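Local coordinates for hydroquinone dioxygenase small subunit (Pseudomonas sp., PDB 4ZXA), which pairs with the large subunit to form the Fe2+-dependent hydroquinone 1,2-dioxygenase PnpCD of the hydroquinone pathway, at the interface of chains A and B. Sequence-based numbering; all coordinates share one arbitrary frame. Chains: chain A, Hydroquinone dioxygenase small subunit; chain B, Hydroquinone dioxygenase large subunit.

Contact 1: the interface of chains A and B. Residues chain A 36, 162-163, 166-168; chain B 337, 339.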
# COMPACT_ATOMS: atom_id res chain seq x y z
N ALA A 36 11.99 -22.43 -15.94
CA ALA A 36 12.00 -23.89 -15.73
C ALA A 36 10.74 -24.38 -15.00
O ALA A 36 10.82 -25.04 -13.98
CB ALA A 36 13.27 -24.31 -14.98
N TRP A 162 14.25 -31.48 -19.36
CA TRP A 162 13.63 -30.17 -19.20
C TRP A 162 12.62 -29.87 -20.32
O TRP A 162 11.49 -29.47 -20.06
CB TRP A 162 14.69 -29.06 -19.08
CG TRP A 162 15.68 -29.34 -17.98
CD1 TRP A 162 16.91 -29.90 -18.11
CD2 TRP A 162 15.50 -29.09 -16.57
NE1 TRP A 162 17.51 -30.02 -16.88
CE2 TRP A 162 16.66 -29.53 -15.92
CE3 TRP A 162 14.45 -28.54 -15.81
CZ2 TRP A 162 16.83 -29.43 -14.53
CZ3 TRP A 162 14.62 -28.44 -14.43
CH2 TRP A 162 15.80 -28.89 -13.81
N ALA A 163 13.03 -30.07 -21.56
CA ALA A 163 12.17 -29.71 -22.69
C ALA A 163 10.84 -30.46 -22.63
O ALA A 163 9.82 -29.98 -23.11
CB ALA A 163 12.88 -29.94 -24.02
N CYS A 166 8.99 -28.75 -18.76
CA CYS A 166 8.81 -27.33 -18.45
C CYS A 166 8.10 -26.58 -19.56
O CYS A 166 8.15 -26.98 -20.72
CB CYS A 166 10.16 -26.66 -18.17
SG CYS A 166 11.07 -27.44 -16.84
N LEU A 167 7.46 -25.48 -19.19
CA LEU A 167 6.82 -24.62 -20.16
C LEU A 167 7.85 -24.05 -21.11
O LEU A 167 9.01 -23.87 -20.74
CB LEU A 167 6.11 -23.47 -19.46
CG LEU A 167 4.95 -23.86 -18.57
CD1 LEU A 167 4.36 -22.60 -17.93
CD2 LEU A 167 3.91 -24.61 -19.41
N LYS A 168 7.42 -23.76 -22.33
CA LYS A 168 8.33 -23.30 -23.37
C LYS A 168 7.62 -22.25 -24.23
O LYS A 168 7.66 -21.04 -23.93
CB LYS A 168 8.76 -24.50 -24.22
CG LYS A 168 9.91 -24.24 -25.19
CD LYS A 168 10.90 -25.40 -25.17
CE LYS A 168 11.87 -25.38 -26.35
NZ LYS A 168 12.44 -24.02 -26.57
OXT LYS A 168 6.99 -22.57 -25.23
N ILE B 337 18.55 -22.94 -16.63
CA ILE B 337 18.55 -24.03 -17.60
C ILE B 337 18.32 -23.62 -19.05
O ILE B 337 17.34 -22.94 -19.37
CB ILE B 337 17.54 -25.11 -17.15
CG1 ILE B 337 18.07 -25.79 -15.89
CG2 ILE B 337 17.35 -26.17 -18.22
CD1 ILE B 337 17.02 -26.18 -14.95
N PHE B 339 17.25 -24.89 -22.66
CA PHE B 339 16.50 -25.97 -23.28
C PHE B 339 15.46 -25.44 -24.25
O PHE B 339 15.35 -24.23 -24.47
CB PHE B 339 15.82 -26.86 -22.23
CG PHE B 339 14.67 -26.20 -21.51
CD1 PHE B 339 13.37 -26.35 -21.97
CD2 PHE B 339 14.89 -25.45 -20.37
CE1 PHE B 339 12.32 -25.75 -21.30
CE2 PHE B 339 13.83 -24.86 -19.70
CZ PHE B 339 12.55 -25.01 -20.17
OXT PHE B 339 14.70 -26.22 -24.83
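B:Ile337 and A:Trp162 meet side chain to face where the C-terminal end of the large subunit packs on helix 162-165 and the C-terminal residues of the small subunit. The isoleucine crosses the indole at about a right angle and lays two methyls on the same ring system. CD1 sits over the six-membered ring, but it is modelled too close for its distance to carry weight. The branch methyl CG2 covers the five-membered ring and lies 3.6 Å from A:Trp162 CG. An alanine in place of A:Trp162 would probably leave CD1 and CG2 of B:Ile337 without the indole face that supports them and open a gap over them.

B:Phe339 is the last residue of chain B and has most of its contacts through its ring. A:Trp162 CB stands over one face, 3.8 Å from B:Phe339 CG. The CD1 edge meets the backbone of helix 162-165, with B:Phe339 CD1 3.6 Å from A:Ala163 CA. At the tip, CZ lies 3.5 Å from A:Cys166 CB. CG stands between the backbone N and the carbonyl carbon (chi1 70°), turning the ring towards the helix end. The core of the patch is apolar, and no hydrogen bond crosses it.

A:Lys168, the last residue of chain A, runs past B:Phe339 in the opposite direction. Its amine NZ may ease the charge of the terminal carboxylate of B:Phe339 without bonding to it. Behind the first shell, A:Cys166 SG lies at the indole edge, in the ring plane.

Contact 2: the interface of chains A and B. Residues chain A 25, 27, 34-35, 37; chain B 275, 285, 287, 295-296, 298.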
# COMPACT_ATOMS: atom_id res chain seq x y z
N VAL A 25 2.42 -19.57 -16.33
CA VAL A 25 3.39 -18.51 -16.51
C VAL A 25 2.86 -17.57 -17.58
O VAL A 25 2.86 -17.90 -18.76
CB VAL A 25 4.78 -19.05 -16.91
CG1 VAL A 25 5.65 -17.94 -17.47
CG2 VAL A 25 5.46 -19.72 -15.71
N ILE A 27 3.56 -14.53 -19.70
CA ILE A 27 4.66 -13.70 -20.16
C ILE A 27 4.19 -12.34 -20.65
O ILE A 27 3.28 -12.24 -21.46
CB ILE A 27 5.38 -14.39 -21.32
CG1 ILE A 27 6.00 -15.71 -20.85
CG2 ILE A 27 6.42 -13.45 -21.93
CD1 ILE A 27 7.11 -15.52 -19.83
N HIS A 34 12.73 -19.46 -19.35
CA HIS A 34 13.65 -18.99 -18.32
C HIS A 34 13.26 -19.46 -16.92
O HIS A 34 14.11 -19.53 -16.03
CB HIS A 34 13.82 -17.46 -18.40
CG HIS A 34 14.45 -16.99 -19.68
ND1 HIS A 34 14.08 -15.81 -20.30
CD2 HIS A 34 15.43 -17.53 -20.45
CE1 HIS A 34 14.80 -15.65 -21.40
NE2 HIS A 34 15.62 -16.68 -21.51
N TYR A 35 11.99 -19.81 -16.73
CA TYR A 35 11.46 -20.12 -15.39
C TYR A 35 11.43 -21.60 -15.06
O TYR A 35 10.91 -21.99 -14.01
CB TYR A 35 10.06 -19.50 -15.21
CG TYR A 35 10.06 -18.01 -15.39
CD1 TYR A 35 10.41 -17.17 -14.35
CD2 TYR A 35 9.76 -17.44 -16.62
CE1 TYR A 35 10.44 -15.79 -14.52
CE2 TYR A 35 9.79 -16.05 -16.80
CZ TYR A 35 10.13 -15.24 -15.75
OH TYR A 35 10.16 -13.88 -15.90
N PHE A 37 9.59 -24.04 -15.55
CA PHE A 37 8.31 -24.21 -14.86
C PHE A 37 7.66 -25.56 -15.11
O PHE A 37 7.17 -25.82 -16.21
CB PHE A 37 7.36 -23.10 -15.30
CG PHE A 37 6.19 -22.91 -14.39
CD1 PHE A 37 6.27 -22.02 -13.32
CD2 PHE A 37 5.00 -23.61 -14.59
CE1 PHE A 37 5.18 -21.84 -12.47
CE2 PHE A 37 3.91 -23.43 -13.75
CZ PHE A 37 4.00 -22.54 -12.69
N VAL B 275 6.42 -10.41 -11.61
CA VAL B 275 7.83 -10.49 -11.92
C VAL B 275 8.25 -9.41 -12.89
O VAL B 275 7.69 -9.31 -13.98
CB VAL B 275 8.22 -11.86 -12.47
CG1 VAL B 275 9.71 -11.89 -12.81
CG2 VAL B 275 7.84 -12.95 -11.47
N ALA B 285 6.69 -10.99 -16.30
CA ALA B 285 5.76 -12.10 -16.20
C ALA B 285 4.86 -11.98 -14.98
O ALA B 285 5.18 -11.29 -14.01
CB ALA B 285 6.53 -13.42 -16.20
N ILE B 287 3.24 -14.84 -12.62
CA ILE B 287 3.26 -16.28 -12.38
C ILE B 287 2.30 -16.72 -11.27
O ILE B 287 2.40 -16.27 -10.13
CB ILE B 287 4.68 -16.78 -12.06
CG1 ILE B 287 5.65 -16.37 -13.16
CG2 ILE B 287 4.70 -18.30 -11.87
CD1 ILE B 287 6.99 -17.04 -13.02
N CYS B 295 9.12 -23.63 -9.85
CA CYS B 295 9.50 -22.46 -10.62
C CYS B 295 10.87 -21.96 -10.19
O CYS B 295 11.20 -21.92 -9.00
CB CYS B 295 8.44 -21.37 -10.45
SG CYS B 295 8.73 -19.86 -11.44
N ALA B 296 11.68 -21.59 -11.18
CA ALA B 296 12.95 -20.92 -10.97
C ALA B 296 12.74 -19.42 -11.14
O ALA B 296 12.28 -18.95 -12.18
CB ALA B 296 14.01 -21.44 -11.96
N PRO B 298 14.66 -16.15 -11.77
CA PRO B 298 15.99 -15.81 -12.30
C PRO B 298 16.72 -14.75 -11.48
O PRO B 298 16.12 -14.02 -10.67
CB PRO B 298 15.70 -15.28 -13.71
CG PRO B 298 14.29 -15.71 -14.02
CD PRO B 298 13.58 -15.77 -12.70
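A:Val25 and A:Ile27 pair in antiparallel fashion with B:Ile287 and B:Ala285, so strand 24-27 of the small subunit lines up against strand 283-290 of the large one. A second backbone link joins the next strand: B:Ala296 N donates to A:Tyr35 O at 3.0 Å. This bond is almost straight, 174° at the hydrogen, though the donor stands above the carbonyl plane.

A:Tyr35 buries more surface here than the other residues of the patch. Its CG is anti to the carbonyl carbon (chi1 -58°), and the ring reaches over the large subunit. B:Ile287 CD1 lies over one ring face towards the rim, 3.7 Å from A:Tyr35 CD1. B:Pro298 meets the ring margin, with its CD 3.6 Å from A:Tyr35 CE1. The phenol OH ends among methyls. It meets B:Val275 CG1 tip to tip at 3.7 Å, and B:Ala285 CB lies nearby.

A:Phe37 slides past B:Ile287 in the opposite direction. Its CE1 is 3.6 Å from the branch methyl CG2 of B:Ile287. B:Cys295 SG sits at the ring edge, in plane, and A:Val25 CG2 covers one face from within chain A. B:Ile287 thus packs against both aromatic side chains, one with each of its methyls.

In this cupin enzyme, strand 24-27 and the short helix 32-35 of the small subunit lie on strands 283-290 and 293-297 of the large subunit. Strand 24-27 carries the pairing across the chains, and B:Pro298 sits in the loop just after strand 293-297.

Contact 3: the interface of chains A and B. Residues chain A 21-23, 37-39; chain B 288, 290-293.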
# COMPACT_ATOMS: atom_id res chain seq x y z
N ARG A 21 -3.83 -29.30 -10.96
CA ARG A 21 -4.04 -28.23 -11.92
C ARG A 21 -2.77 -27.39 -12.01
O ARG A 21 -2.49 -26.59 -11.12
CB ARG A 21 -5.22 -27.36 -11.49
CG ARG A 21 -5.44 -26.14 -12.37
CD ARG A 21 -6.66 -25.31 -11.94
NE ARG A 21 -7.54 -25.12 -13.09
CZ ARG A 21 -8.48 -25.99 -13.45
NH1 ARG A 21 -8.67 -27.10 -12.74
NH2 ARG A 21 -9.24 -25.74 -14.52
N LYS A 22 -2.01 -27.58 -13.08
CA LYS A 22 -0.76 -26.84 -13.23
C LYS A 22 -1.03 -25.35 -13.20
O LYS A 22 -2.05 -24.88 -13.70
CB LYS A 22 -0.03 -27.21 -14.51
CG LYS A 22 1.28 -26.45 -14.69
CD LYS A 22 2.27 -27.23 -15.54
CE LYS A 22 1.80 -27.29 -16.98
NZ LYS A 22 2.67 -28.15 -17.80
N GLY A 23 -0.11 -24.59 -12.61
CA GLY A 23 -0.23 -23.15 -12.59
C GLY A 23 -0.01 -22.61 -13.99
O GLY A 23 -0.08 -23.35 -14.96
N PHE A 37 9.59 -24.04 -15.55
CA PHE A 37 8.31 -24.21 -14.86
C PHE A 37 7.66 -25.56 -15.11
O PHE A 37 7.17 -25.82 -16.21
CB PHE A 37 7.36 -23.10 -15.30
CG PHE A 37 6.19 -22.91 -14.39
CD1 PHE A 37 6.27 -22.02 -13.32
CD2 PHE A 37 5.00 -23.61 -14.59
CE1 PHE A 37 5.18 -21.84 -12.47
CE2 PHE A 37 3.91 -23.43 -13.75
CZ PHE A 37 4.00 -22.54 -12.69
N SER A 38 7.66 -26.43 -14.10
CA SER A 38 6.96 -27.70 -14.22
C SER A 38 6.02 -27.93 -13.04
O SER A 38 5.83 -27.05 -12.21
CB SER A 38 7.95 -28.86 -14.34
OG SER A 38 8.60 -29.10 -13.10
N ASN A 39 5.43 -29.12 -12.97
CA ASN A 39 4.55 -29.48 -11.86
C ASN A 39 4.80 -30.94 -11.48
O ASN A 39 4.73 -31.82 -12.33
CB ASN A 39 3.10 -29.27 -12.26
CG ASN A 39 2.14 -29.67 -11.18
OD1 ASN A 39 1.98 -30.86 -10.88
ND2 ASN A 39 1.47 -28.69 -10.58
N THR B 288 1.37 -17.61 -11.61
CA THR B 288 0.45 -18.18 -10.64
C THR B 288 0.93 -19.57 -10.29
O THR B 288 1.01 -20.44 -11.15
CB THR B 288 -0.96 -18.27 -11.20
OG1 THR B 288 -1.41 -16.98 -11.62
CG2 THR B 288 -1.92 -18.82 -10.14
N ARG B 290 0.40 -23.02 -8.39
CA ARG B 290 -0.59 -23.89 -7.77
C ARG B 290 0.09 -25.10 -7.15
O ARG B 290 1.27 -25.36 -7.38
CB ARG B 290 -1.61 -24.34 -8.81
CG ARG B 290 -2.25 -23.19 -9.57
CD ARG B 290 -3.49 -23.61 -10.34
NE ARG B 290 -4.24 -22.43 -10.75
CZ ARG B 290 -4.49 -22.09 -12.01
NH1 ARG B 290 -4.07 -22.85 -13.02
NH2 ARG B 290 -5.16 -20.98 -12.26
N ALA B 291 -0.67 -25.84 -6.35
CA ALA B 291 -0.12 -26.97 -5.62
C ALA B 291 0.65 -27.90 -6.55
O ALA B 291 0.12 -28.37 -7.57
CB ALA B 291 -1.25 -27.73 -4.90
N GLY B 292 1.91 -28.17 -6.19
CA GLY B 292 2.78 -28.98 -7.02
C GLY B 292 3.65 -28.25 -8.02
O GLY B 292 4.56 -28.83 -8.59
N ASP B 293 3.40 -26.96 -8.25
CA ASP B 293 4.24 -26.21 -9.18
C ASP B 293 5.69 -25.98 -8.71
O ASP B 293 5.97 -25.80 -7.51
CB ASP B 293 3.59 -24.88 -9.55
CG ASP B 293 2.33 -25.05 -10.37
OD1 ASP B 293 2.10 -26.16 -10.91
OD2 ASP B 293 1.55 -24.07 -10.48
O HOH W 1 -2.50 -28.01 -8.71
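B:Arg290 and B:Asp293 are the first and last residues of a type II beta-turn of the large subunit and grip the small subunit from it. B:Gly292 takes the positive phi of this turn. B:Arg290 buries the most surface here. Its chain is extended from CG to NE and runs beside A:Gly23. The guanidinium NH1 donates to A:Lys22 O at 2.9 Å, close to its own plane. A:Arg21 crosses it, with CD over one guanidinium face and the two guanidinium planes 70° apart. A:Arg21 NE and B:Arg290 NH1 stay 4.1 Å apart, and these like charges would be expected to repel mildly.

B:Asp293 pairs with A:Asn39 in an antiparallel bridge and gathers several donors on its carboxylate. A:Gly23 N meets OD2 on the syn side at 2.8 Å in a bent bond; a weak, straighter one goes to OD1. A:Asn39 ND2 donates to OD1 from the anti side at 2.6 Å. The amide and carboxylate planes are 80° apart. A:Asn39 has CG anti to the backbone N (chi1 178°), which brings the amide to the turn. B:Arg290 N also donates to OD2, at 2.6 Å, from above the carboxylate plane. This bond within the turn is likely to fix the carboxylate's rotation. Water 1 links A:Arg21 N and O to B:Ala291 O.

The three contacts lie close together on the interface between the small and large subunits. The C-alpha centres of contacts 1 and 2 are about 11 Å apart, as are those of contacts 2 and 3, while contacts 1 and 3 are about 14 Å apart. Contacts 2 and 3 share A:Phe37 and strands 283-290 and 293-297 of chain B. A:Ala36 of contact 1 directly precedes A:Phe37, so one stretch of the small subunit ties mainly apolar contact 1, where the two C termini meet, to polar contact 3. This probably supports the two-subunit enzyme, whose deposited assembly holds two copies of each subunit.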